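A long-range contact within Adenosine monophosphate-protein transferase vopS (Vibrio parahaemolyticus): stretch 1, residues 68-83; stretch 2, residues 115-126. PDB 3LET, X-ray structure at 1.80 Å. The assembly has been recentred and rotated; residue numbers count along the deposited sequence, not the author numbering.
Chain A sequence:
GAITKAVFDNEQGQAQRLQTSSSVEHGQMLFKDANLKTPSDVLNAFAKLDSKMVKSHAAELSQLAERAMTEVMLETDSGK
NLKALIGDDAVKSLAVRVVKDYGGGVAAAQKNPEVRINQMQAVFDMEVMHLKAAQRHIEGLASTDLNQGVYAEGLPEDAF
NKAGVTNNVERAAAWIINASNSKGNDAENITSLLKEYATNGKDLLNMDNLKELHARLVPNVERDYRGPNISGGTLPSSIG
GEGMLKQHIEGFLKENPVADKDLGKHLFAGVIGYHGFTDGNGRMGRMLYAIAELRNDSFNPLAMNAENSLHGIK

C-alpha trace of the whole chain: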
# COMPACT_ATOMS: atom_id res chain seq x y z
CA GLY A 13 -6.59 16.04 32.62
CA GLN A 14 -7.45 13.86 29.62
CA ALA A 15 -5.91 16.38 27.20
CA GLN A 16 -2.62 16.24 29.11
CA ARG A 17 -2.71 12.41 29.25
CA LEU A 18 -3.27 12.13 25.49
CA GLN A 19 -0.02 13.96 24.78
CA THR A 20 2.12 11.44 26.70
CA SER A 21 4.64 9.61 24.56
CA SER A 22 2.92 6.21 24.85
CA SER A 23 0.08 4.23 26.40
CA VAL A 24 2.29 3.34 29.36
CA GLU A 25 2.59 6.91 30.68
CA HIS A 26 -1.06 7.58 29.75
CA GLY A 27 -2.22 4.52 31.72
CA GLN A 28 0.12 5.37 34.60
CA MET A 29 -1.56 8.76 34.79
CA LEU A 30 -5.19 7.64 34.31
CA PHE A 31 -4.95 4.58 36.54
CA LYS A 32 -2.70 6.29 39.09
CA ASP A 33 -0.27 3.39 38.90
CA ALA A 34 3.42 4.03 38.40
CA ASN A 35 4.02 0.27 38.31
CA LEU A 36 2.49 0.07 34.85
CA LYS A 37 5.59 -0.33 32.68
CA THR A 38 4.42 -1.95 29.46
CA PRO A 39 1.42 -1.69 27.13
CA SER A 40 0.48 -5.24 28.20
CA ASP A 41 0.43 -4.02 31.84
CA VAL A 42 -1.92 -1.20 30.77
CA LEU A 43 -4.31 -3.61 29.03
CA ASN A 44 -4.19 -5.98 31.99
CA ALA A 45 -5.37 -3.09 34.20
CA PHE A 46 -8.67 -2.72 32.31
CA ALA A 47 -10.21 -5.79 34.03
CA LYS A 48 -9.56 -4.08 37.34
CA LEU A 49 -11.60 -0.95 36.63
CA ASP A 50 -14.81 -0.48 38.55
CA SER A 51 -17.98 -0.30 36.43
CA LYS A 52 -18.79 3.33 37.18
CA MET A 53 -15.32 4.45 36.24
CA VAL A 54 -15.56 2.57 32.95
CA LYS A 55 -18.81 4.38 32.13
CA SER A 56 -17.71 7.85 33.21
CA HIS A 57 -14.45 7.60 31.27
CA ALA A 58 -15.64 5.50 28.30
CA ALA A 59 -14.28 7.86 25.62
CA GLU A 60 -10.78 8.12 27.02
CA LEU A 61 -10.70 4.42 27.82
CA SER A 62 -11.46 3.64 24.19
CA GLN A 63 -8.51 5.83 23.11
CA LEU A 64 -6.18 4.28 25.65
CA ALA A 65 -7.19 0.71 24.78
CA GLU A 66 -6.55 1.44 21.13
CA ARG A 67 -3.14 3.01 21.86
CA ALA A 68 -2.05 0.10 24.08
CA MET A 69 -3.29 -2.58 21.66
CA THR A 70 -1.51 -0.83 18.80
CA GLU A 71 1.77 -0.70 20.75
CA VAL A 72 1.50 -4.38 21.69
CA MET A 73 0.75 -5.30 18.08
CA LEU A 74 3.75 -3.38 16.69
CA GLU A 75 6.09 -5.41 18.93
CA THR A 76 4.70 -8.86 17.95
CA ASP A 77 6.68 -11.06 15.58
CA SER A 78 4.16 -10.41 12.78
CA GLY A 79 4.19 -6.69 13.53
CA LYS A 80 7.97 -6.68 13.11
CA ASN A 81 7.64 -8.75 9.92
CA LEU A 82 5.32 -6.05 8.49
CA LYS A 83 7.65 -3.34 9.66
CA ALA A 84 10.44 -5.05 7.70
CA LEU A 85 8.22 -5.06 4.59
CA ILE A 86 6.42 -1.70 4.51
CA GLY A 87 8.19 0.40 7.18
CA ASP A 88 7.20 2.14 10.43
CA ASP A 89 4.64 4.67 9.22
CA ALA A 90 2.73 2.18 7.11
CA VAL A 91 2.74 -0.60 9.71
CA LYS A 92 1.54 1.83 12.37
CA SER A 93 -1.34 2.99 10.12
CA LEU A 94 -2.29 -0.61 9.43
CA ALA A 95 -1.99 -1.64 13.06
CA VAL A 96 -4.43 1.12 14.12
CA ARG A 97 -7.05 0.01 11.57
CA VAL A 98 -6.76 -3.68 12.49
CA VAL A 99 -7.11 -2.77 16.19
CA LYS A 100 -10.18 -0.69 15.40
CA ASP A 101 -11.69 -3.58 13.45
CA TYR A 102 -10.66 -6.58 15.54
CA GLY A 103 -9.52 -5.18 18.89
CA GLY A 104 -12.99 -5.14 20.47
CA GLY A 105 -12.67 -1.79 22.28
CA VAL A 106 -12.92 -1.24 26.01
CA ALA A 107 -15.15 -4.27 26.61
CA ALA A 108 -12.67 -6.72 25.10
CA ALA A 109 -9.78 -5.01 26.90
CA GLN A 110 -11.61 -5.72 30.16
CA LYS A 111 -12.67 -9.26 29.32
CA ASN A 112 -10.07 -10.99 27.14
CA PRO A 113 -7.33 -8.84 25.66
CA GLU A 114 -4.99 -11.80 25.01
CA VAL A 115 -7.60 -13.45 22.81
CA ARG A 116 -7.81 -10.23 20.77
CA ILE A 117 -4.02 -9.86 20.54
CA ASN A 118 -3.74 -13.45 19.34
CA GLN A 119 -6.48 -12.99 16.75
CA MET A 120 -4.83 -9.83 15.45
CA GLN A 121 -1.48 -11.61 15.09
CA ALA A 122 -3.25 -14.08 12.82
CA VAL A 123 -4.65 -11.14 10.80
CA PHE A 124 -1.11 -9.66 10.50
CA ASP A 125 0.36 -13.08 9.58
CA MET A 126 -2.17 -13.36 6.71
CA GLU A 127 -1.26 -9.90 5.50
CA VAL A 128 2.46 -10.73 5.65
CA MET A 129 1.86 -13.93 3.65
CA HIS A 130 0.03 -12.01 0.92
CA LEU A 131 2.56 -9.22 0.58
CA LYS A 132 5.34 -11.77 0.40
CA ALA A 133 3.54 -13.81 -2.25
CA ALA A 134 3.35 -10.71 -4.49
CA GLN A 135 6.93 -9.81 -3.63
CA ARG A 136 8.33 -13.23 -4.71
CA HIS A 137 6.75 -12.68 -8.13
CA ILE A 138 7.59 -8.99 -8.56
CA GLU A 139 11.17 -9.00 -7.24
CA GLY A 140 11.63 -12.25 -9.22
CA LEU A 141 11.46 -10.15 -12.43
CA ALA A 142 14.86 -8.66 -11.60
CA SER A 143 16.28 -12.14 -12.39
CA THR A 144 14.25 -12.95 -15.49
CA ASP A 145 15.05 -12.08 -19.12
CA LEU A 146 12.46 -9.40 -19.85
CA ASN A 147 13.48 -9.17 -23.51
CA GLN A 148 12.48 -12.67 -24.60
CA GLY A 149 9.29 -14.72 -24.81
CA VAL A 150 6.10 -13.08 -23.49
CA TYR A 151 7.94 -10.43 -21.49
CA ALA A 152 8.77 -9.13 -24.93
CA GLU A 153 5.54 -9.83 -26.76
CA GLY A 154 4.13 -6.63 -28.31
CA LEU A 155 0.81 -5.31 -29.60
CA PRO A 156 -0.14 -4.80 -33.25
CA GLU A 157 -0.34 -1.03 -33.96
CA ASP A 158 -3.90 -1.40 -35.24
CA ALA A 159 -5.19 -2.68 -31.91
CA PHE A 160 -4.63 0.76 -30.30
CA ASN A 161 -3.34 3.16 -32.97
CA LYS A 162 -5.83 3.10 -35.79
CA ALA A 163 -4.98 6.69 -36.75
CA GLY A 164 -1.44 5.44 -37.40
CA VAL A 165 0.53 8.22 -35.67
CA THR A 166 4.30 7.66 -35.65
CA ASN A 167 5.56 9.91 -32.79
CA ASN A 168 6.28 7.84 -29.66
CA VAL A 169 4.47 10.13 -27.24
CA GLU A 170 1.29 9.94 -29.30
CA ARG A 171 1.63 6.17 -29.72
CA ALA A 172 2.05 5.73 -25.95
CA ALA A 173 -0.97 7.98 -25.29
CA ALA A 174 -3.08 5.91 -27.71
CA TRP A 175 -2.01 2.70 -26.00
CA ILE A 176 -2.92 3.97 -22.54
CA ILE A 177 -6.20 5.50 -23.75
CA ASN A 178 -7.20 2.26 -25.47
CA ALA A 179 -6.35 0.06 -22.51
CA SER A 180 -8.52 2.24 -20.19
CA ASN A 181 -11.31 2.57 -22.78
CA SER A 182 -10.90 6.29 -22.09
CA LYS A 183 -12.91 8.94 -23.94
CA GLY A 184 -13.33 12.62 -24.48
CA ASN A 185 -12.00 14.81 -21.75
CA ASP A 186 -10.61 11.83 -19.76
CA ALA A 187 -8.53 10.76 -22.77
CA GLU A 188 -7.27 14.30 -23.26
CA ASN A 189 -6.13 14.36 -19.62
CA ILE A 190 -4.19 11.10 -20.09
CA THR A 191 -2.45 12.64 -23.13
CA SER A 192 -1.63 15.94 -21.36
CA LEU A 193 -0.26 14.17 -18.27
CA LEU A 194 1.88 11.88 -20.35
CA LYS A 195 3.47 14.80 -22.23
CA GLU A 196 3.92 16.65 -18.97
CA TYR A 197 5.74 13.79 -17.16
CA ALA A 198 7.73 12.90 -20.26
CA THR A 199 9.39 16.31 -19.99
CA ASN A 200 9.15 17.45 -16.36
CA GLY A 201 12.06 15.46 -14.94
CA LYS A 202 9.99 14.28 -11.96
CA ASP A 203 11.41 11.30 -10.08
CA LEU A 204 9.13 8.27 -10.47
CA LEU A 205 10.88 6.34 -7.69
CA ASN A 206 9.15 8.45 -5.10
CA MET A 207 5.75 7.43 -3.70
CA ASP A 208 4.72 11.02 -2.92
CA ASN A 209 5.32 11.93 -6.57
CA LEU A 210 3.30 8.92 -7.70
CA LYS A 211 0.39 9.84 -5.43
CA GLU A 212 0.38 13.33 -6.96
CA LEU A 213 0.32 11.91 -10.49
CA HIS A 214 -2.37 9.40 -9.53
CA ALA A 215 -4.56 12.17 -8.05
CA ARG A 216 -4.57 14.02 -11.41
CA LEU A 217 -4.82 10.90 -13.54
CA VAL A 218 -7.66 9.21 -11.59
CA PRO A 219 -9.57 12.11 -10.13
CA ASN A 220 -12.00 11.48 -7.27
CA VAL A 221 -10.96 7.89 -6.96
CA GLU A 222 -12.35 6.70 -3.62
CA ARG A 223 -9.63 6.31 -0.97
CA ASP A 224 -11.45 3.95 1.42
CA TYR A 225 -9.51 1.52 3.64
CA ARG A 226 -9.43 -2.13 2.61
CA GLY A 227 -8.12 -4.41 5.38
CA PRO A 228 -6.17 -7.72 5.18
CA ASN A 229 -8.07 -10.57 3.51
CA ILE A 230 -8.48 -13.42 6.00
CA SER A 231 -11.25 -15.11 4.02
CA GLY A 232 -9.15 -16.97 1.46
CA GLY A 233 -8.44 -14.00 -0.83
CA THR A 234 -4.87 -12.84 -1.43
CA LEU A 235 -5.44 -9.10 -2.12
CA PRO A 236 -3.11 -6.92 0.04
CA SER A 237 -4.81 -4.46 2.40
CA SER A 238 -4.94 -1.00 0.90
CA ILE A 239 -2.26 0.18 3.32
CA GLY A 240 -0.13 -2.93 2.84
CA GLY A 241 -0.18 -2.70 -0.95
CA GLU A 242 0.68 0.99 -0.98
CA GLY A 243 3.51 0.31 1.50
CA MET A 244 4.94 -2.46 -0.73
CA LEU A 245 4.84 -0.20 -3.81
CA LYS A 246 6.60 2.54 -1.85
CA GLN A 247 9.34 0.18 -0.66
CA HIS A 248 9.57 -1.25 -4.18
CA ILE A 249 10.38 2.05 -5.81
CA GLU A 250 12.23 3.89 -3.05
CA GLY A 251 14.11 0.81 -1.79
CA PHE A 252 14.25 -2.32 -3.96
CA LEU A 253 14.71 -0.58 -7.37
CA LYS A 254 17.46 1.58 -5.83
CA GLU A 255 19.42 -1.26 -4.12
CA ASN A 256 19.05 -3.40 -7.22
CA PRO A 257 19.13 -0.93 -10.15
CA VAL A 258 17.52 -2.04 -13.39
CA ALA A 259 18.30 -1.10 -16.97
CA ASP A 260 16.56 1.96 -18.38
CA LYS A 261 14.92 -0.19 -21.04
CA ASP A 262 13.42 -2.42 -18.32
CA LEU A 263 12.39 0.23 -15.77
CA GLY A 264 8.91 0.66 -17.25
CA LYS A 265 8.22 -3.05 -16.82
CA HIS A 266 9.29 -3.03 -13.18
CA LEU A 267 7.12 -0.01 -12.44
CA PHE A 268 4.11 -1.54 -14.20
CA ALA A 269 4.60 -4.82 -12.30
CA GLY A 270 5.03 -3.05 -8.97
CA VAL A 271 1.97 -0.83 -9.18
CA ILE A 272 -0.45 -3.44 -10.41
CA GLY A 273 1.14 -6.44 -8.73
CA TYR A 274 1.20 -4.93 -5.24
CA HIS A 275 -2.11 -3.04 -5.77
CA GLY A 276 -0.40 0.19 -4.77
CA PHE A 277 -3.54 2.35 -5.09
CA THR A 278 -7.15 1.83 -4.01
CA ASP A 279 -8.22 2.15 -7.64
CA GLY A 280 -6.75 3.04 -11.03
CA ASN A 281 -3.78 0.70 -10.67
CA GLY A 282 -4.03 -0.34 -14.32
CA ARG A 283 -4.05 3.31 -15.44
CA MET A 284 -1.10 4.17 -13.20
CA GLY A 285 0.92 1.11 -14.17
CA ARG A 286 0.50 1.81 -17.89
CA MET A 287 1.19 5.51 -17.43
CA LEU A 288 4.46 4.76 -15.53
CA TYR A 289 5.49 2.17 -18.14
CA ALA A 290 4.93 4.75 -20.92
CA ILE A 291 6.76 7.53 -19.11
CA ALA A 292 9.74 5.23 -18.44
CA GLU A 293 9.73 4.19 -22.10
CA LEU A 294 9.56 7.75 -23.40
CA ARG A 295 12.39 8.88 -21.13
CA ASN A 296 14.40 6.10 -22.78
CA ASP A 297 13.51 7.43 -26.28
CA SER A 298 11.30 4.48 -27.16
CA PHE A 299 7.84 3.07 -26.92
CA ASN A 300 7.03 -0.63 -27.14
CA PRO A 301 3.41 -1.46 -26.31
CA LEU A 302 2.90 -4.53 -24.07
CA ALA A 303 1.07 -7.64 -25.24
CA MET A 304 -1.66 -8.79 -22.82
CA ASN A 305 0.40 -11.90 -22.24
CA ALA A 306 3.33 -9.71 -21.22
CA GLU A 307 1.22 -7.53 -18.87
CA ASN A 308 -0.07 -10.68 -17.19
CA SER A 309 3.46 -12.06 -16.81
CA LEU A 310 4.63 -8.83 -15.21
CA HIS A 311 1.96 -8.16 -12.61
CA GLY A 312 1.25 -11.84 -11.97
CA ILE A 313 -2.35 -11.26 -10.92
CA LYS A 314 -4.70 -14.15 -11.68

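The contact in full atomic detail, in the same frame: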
# COMPACT_ATOMS: atom_id res chain seq x y z
N ALA A 68 -2.83 1.18 23.45
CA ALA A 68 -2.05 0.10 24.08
C ALA A 68 -2.06 -1.15 23.19
O ALA A 68 -1.02 -1.81 23.01
CB ALA A 68 -2.60 -0.26 25.49
N MET A 69 -3.22 -1.47 22.62
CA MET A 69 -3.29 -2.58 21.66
C MET A 69 -2.38 -2.37 20.46
O MET A 69 -1.70 -3.31 19.99
CB MET A 69 -4.70 -2.74 21.18
CG MET A 69 -5.54 -3.14 22.35
SD MET A 69 -5.58 -4.89 22.30
CE MET A 69 -7.21 -4.90 21.56
N THR A 70 -2.37 -1.15 19.96
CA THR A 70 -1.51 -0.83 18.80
C THR A 70 -0.05 -1.06 19.15
O THR A 70 0.69 -1.68 18.39
CB THR A 70 -1.70 0.63 18.36
OG1 THR A 70 -3.05 0.81 17.95
CG2 THR A 70 -0.76 0.98 17.17
N GLU A 71 0.37 -0.53 20.29
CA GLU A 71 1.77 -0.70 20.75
C GLU A 71 2.11 -2.18 20.93
O GLU A 71 3.16 -2.62 20.51
CB GLU A 71 2.01 0.04 22.06
CG GLU A 71 2.01 1.56 21.82
CD GLU A 71 1.95 2.35 23.10
OE1 GLU A 71 2.22 1.78 24.16
OE2 GLU A 71 1.63 3.55 23.02
N VAL A 72 1.22 -2.95 21.54
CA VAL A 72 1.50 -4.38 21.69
C VAL A 72 1.67 -4.98 20.30
O VAL A 72 2.59 -5.76 20.05
CB VAL A 72 0.39 -5.12 22.43
CG1 VAL A 72 0.62 -6.63 22.36
CG2 VAL A 72 0.35 -4.67 23.89
N MET A 73 0.76 -4.65 19.40
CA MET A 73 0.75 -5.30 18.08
C MET A 73 2.04 -4.97 17.30
O MET A 73 2.56 -5.80 16.57
CB MET A 73 -0.48 -4.88 17.27
CG MET A 73 -1.78 -5.59 17.68
SD MET A 73 -1.63 -7.39 17.91
CE MET A 73 -1.26 -7.96 16.27
N LEU A 74 2.54 -3.75 17.43
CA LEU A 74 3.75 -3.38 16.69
C LEU A 74 4.98 -4.15 17.20
O LEU A 74 5.99 -4.27 16.48
CB LEU A 74 4.00 -1.87 16.80
CG LEU A 74 2.98 -1.01 16.05
CD1 LEU A 74 3.06 0.45 16.52
CD2 LEU A 74 3.22 -1.10 14.51
N GLU A 75 4.94 -4.66 18.44
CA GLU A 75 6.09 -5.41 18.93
C GLU A 75 5.96 -6.93 18.74
O GLU A 75 6.87 -7.67 19.10
CB GLU A 75 6.35 -5.10 20.41
CG GLU A 75 6.71 -3.65 20.66
CD GLU A 75 7.85 -3.16 19.78
OE1 GLU A 75 8.89 -3.85 19.72
OE2 GLU A 75 7.72 -2.08 19.16
N THR A 76 4.84 -7.41 18.20
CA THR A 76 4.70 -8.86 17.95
C THR A 76 5.61 -9.28 16.80
O THR A 76 6.07 -8.44 16.01
CB THR A 76 3.26 -9.27 17.59
OG1 THR A 76 2.85 -8.59 16.40
CG2 THR A 76 2.27 -8.90 18.73
N ASP A 77 5.88 -10.58 16.70
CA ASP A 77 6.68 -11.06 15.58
C ASP A 77 6.07 -10.63 14.24
O ASP A 77 6.79 -10.16 13.35
CB ASP A 77 6.80 -12.59 15.64
CG ASP A 77 7.82 -13.05 16.65
OD1 ASP A 77 8.35 -12.19 17.40
OD2 ASP A 77 8.11 -14.27 16.70
N SER A 78 4.76 -10.80 14.07
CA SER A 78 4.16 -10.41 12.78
C SER A 78 4.20 -8.90 12.57
O SER A 78 4.39 -8.42 11.46
CB SER A 78 2.72 -10.91 12.63
OG SER A 78 1.91 -10.49 13.70
N GLY A 79 4.09 -8.13 13.65
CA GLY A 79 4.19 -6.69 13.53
C GLY A 79 5.58 -6.28 13.07
O GLY A 79 5.74 -5.38 12.25
N LYS A 80 6.61 -6.94 13.59
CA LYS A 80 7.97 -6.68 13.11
C LYS A 80 8.18 -7.15 11.67
O LYS A 80 8.89 -6.51 10.92
CB LYS A 80 8.97 -7.38 14.04
CG LYS A 80 9.05 -6.68 15.42
CD LYS A 80 9.99 -7.46 16.34
CE LYS A 80 10.06 -6.85 17.72
NZ LYS A 80 10.72 -7.85 18.64
N ASN A 81 7.55 -8.26 11.30
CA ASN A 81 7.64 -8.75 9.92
C ASN A 81 7.05 -7.69 8.95
O ASN A 81 7.61 -7.45 7.90
CB ASN A 81 6.87 -10.06 9.75
CG ASN A 81 7.52 -11.22 10.48
OD1 ASN A 81 8.69 -11.17 10.84
ND2 ASN A 81 6.74 -12.29 10.68
N LEU A 82 5.94 -7.07 9.33
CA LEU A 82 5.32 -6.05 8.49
C LEU A 82 6.19 -4.83 8.47
O LEU A 82 6.34 -4.18 7.45
CB LEU A 82 3.92 -5.66 9.00
CG LEU A 82 2.84 -6.70 8.72
CD1 LEU A 82 1.59 -6.40 9.58
CD2 LEU A 82 2.51 -6.68 7.21
N LYS A 83 6.74 -4.47 9.62
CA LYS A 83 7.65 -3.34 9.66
C LYS A 83 8.78 -3.55 8.64
O LYS A 83 9.16 -2.62 7.91
CB LYS A 83 8.22 -3.18 11.06
CG LYS A 83 9.43 -2.24 11.11
CD LYS A 83 9.79 -1.86 12.55
CE LYS A 83 11.26 -1.56 12.70
NZ LYS A 83 11.72 -0.53 11.74
N VAL A 115 -6.89 -12.85 23.93
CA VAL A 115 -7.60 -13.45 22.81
C VAL A 115 -7.56 -12.51 21.61
O VAL A 115 -7.26 -12.92 20.50
CB VAL A 115 -9.06 -13.75 23.18
CG1 VAL A 115 -9.85 -14.13 21.95
CG2 VAL A 115 -9.11 -14.87 24.21
N ARG A 116 -7.82 -11.23 21.85
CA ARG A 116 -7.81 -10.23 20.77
C ARG A 116 -6.41 -10.08 20.18
O ARG A 116 -6.27 -9.98 18.98
CB ARG A 116 -8.31 -8.86 21.26
CG ARG A 116 -9.81 -8.87 21.70
CD ARG A 116 -10.72 -9.42 20.61
NE ARG A 116 -12.13 -9.47 21.02
CZ ARG A 116 -13.13 -8.89 20.36
NH1 ARG A 116 -12.93 -8.23 19.23
NH2 ARG A 116 -14.37 -9.00 20.83
N ILE A 117 -5.38 -10.05 21.03
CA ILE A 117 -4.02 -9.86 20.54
C ILE A 117 -3.61 -11.06 19.68
O ILE A 117 -2.96 -10.91 18.62
CB ILE A 117 -3.06 -9.62 21.69
CG1 ILE A 117 -3.29 -8.22 22.28
CG2 ILE A 117 -1.60 -9.77 21.25
CD1 ILE A 117 -2.72 -8.06 23.68
N ASN A 118 -4.02 -12.24 20.11
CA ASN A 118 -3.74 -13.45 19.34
C ASN A 118 -4.45 -13.45 18.01
O ASN A 118 -3.86 -13.79 17.00
CB ASN A 118 -4.13 -14.69 20.14
CG ASN A 118 -3.15 -14.99 21.25
OD1 ASN A 118 -2.12 -14.34 21.36
ND2 ASN A 118 -3.46 -15.99 22.06
N GLN A 119 -5.72 -13.06 18.00
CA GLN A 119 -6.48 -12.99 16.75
C GLN A 119 -5.86 -12.00 15.79
O GLN A 119 -5.78 -12.25 14.60
CB GLN A 119 -7.94 -12.63 17.02
CG GLN A 119 -8.69 -13.75 17.75
CD GLN A 119 -10.04 -13.31 18.26
OE1 GLN A 119 -10.19 -12.20 18.76
NE2 GLN A 119 -11.02 -14.19 18.15
N MET A 120 -5.43 -10.85 16.31
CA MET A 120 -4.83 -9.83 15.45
C MET A 120 -3.45 -10.26 14.92
O MET A 120 -3.05 -9.85 13.83
CB MET A 120 -4.77 -8.49 16.17
CG MET A 120 -6.16 -7.89 16.30
SD MET A 120 -6.17 -6.25 17.01
CE MET A 120 -5.40 -6.55 18.59
N GLN A 121 -2.72 -11.07 15.66
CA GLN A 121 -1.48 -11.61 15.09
C GLN A 121 -1.78 -12.53 13.93
O GLN A 121 -1.00 -12.58 12.97
CB GLN A 121 -0.65 -12.36 16.14
CG GLN A 121 0.00 -11.41 17.13
CD GLN A 121 0.77 -12.12 18.22
OE1 GLN A 121 1.94 -12.49 18.06
NE2 GLN A 121 0.10 -12.35 19.34
N ALA A 122 -2.89 -13.27 13.98
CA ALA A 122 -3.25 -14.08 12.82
C ALA A 122 -3.63 -13.18 11.63
O ALA A 122 -3.29 -13.49 10.48
CB ALA A 122 -4.39 -15.07 13.17
N VAL A 123 -4.31 -12.06 11.89
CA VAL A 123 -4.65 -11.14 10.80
C VAL A 123 -3.36 -10.60 10.18
O VAL A 123 -3.22 -10.62 8.97
CB VAL A 123 -5.53 -9.96 11.30
CG1 VAL A 123 -5.65 -8.87 10.22
CG2 VAL A 123 -6.92 -10.47 11.73
N PHE A 124 -2.42 -10.17 11.00
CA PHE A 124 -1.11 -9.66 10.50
C PHE A 124 -0.37 -10.75 9.73
O PHE A 124 0.23 -10.47 8.67
CB PHE A 124 -0.21 -9.24 11.68
CG PHE A 124 -0.40 -7.82 12.17
CD1 PHE A 124 -1.49 -7.06 11.79
CD2 PHE A 124 0.53 -7.25 13.03
CE1 PHE A 124 -1.66 -5.78 12.25
CE2 PHE A 124 0.35 -5.96 13.51
CZ PHE A 124 -0.76 -5.23 13.12
N ASP A 125 -0.37 -11.98 10.25
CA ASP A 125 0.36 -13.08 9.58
C ASP A 125 -0.21 -13.30 8.16
O ASP A 125 0.54 -13.65 7.21
CB ASP A 125 0.18 -14.40 10.35
CG ASP A 125 1.19 -14.58 11.51
OD1 ASP A 125 2.27 -13.98 11.51
OD2 ASP A 125 0.89 -15.40 12.41
N MET A 126 -1.53 -13.18 8.02
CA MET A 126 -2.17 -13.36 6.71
C MET A 126 -1.72 -12.24 5.79
O MET A 126 -1.38 -12.47 4.63
CB MET A 126 -3.71 -13.34 6.81
CG MET A 126 -4.30 -14.53 7.57
SD MET A 126 -3.99 -16.07 6.71
CE MET A 126 -4.83 -15.78 5.15
O HOH W 1 4.75 -12.27 18.83
O HOH W 2 2.92 -12.47 15.58
O HOH W 3 4.14 -13.21 9.68

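Two helices of stretch 1, one running in from before Ala68 and the other starting at Asp77, pack against the helix that spans 115-126, burying 653 Å² in total. The axes of the first pair approach to 10.5 Å at 51°, those of the second to 8.8 Å at 29°, so the contact tightens beyond the turn at Thr76.

Apolar packing dominates, and two side chains interlock as knobs in holes. Met73 sits among Ile117, Met120, Gln121 and Phe124; its unbranched chain, m at all three chi angles, brings CE to 3.6 Å from Met120 CB. Phe124, which loses the largest area, 114 Å², fills the reciprocal hole formed by Met73, Ser78, Gly79 and Leu82. Its ring is clamped on opposite faces: Met73 CE lies 4.0 Å from the Phe124 ring centroid, 21° off the normal, and Leu82 CD1 lies 3.8 Å from that centroid, 19° off, both CH-pi contacts. Ser78 OG and Gly79 N occupy the ring edge; an ideal CB on Gly79 would fall 2.1 Å from Met73 O. Toward the start of the contact, Met69 CE meets Met120 CE at 3.8 Å and Val72 CG1 meets Ile117 CD1 at 3.9 Å.

No direct hydrogen bond crosses between the stretches; the polar links are local, within stretch 1, or run through water. Thr76 OG1 donates to Met73 O (2.8 Å) and, as N-cap, accepts from Gly79 N (3.1 Å), tying the two segments of stretch 1 together beside the ring. Gln121 suits the border of the apolar core because its OE1 reaches two waters: water 1 donates to Gln121 OE1 and accepts from Asp77 N, both at 2.9 Å, while water 2 donates to Gln121 OE1 at 2.7 Å and accepts from Ser78 N at 2.9 Å. Water 3 similarly links Asn81 ND2 (2.9 Å from its oxygen) to Asp125 OD1 (2.7 Å).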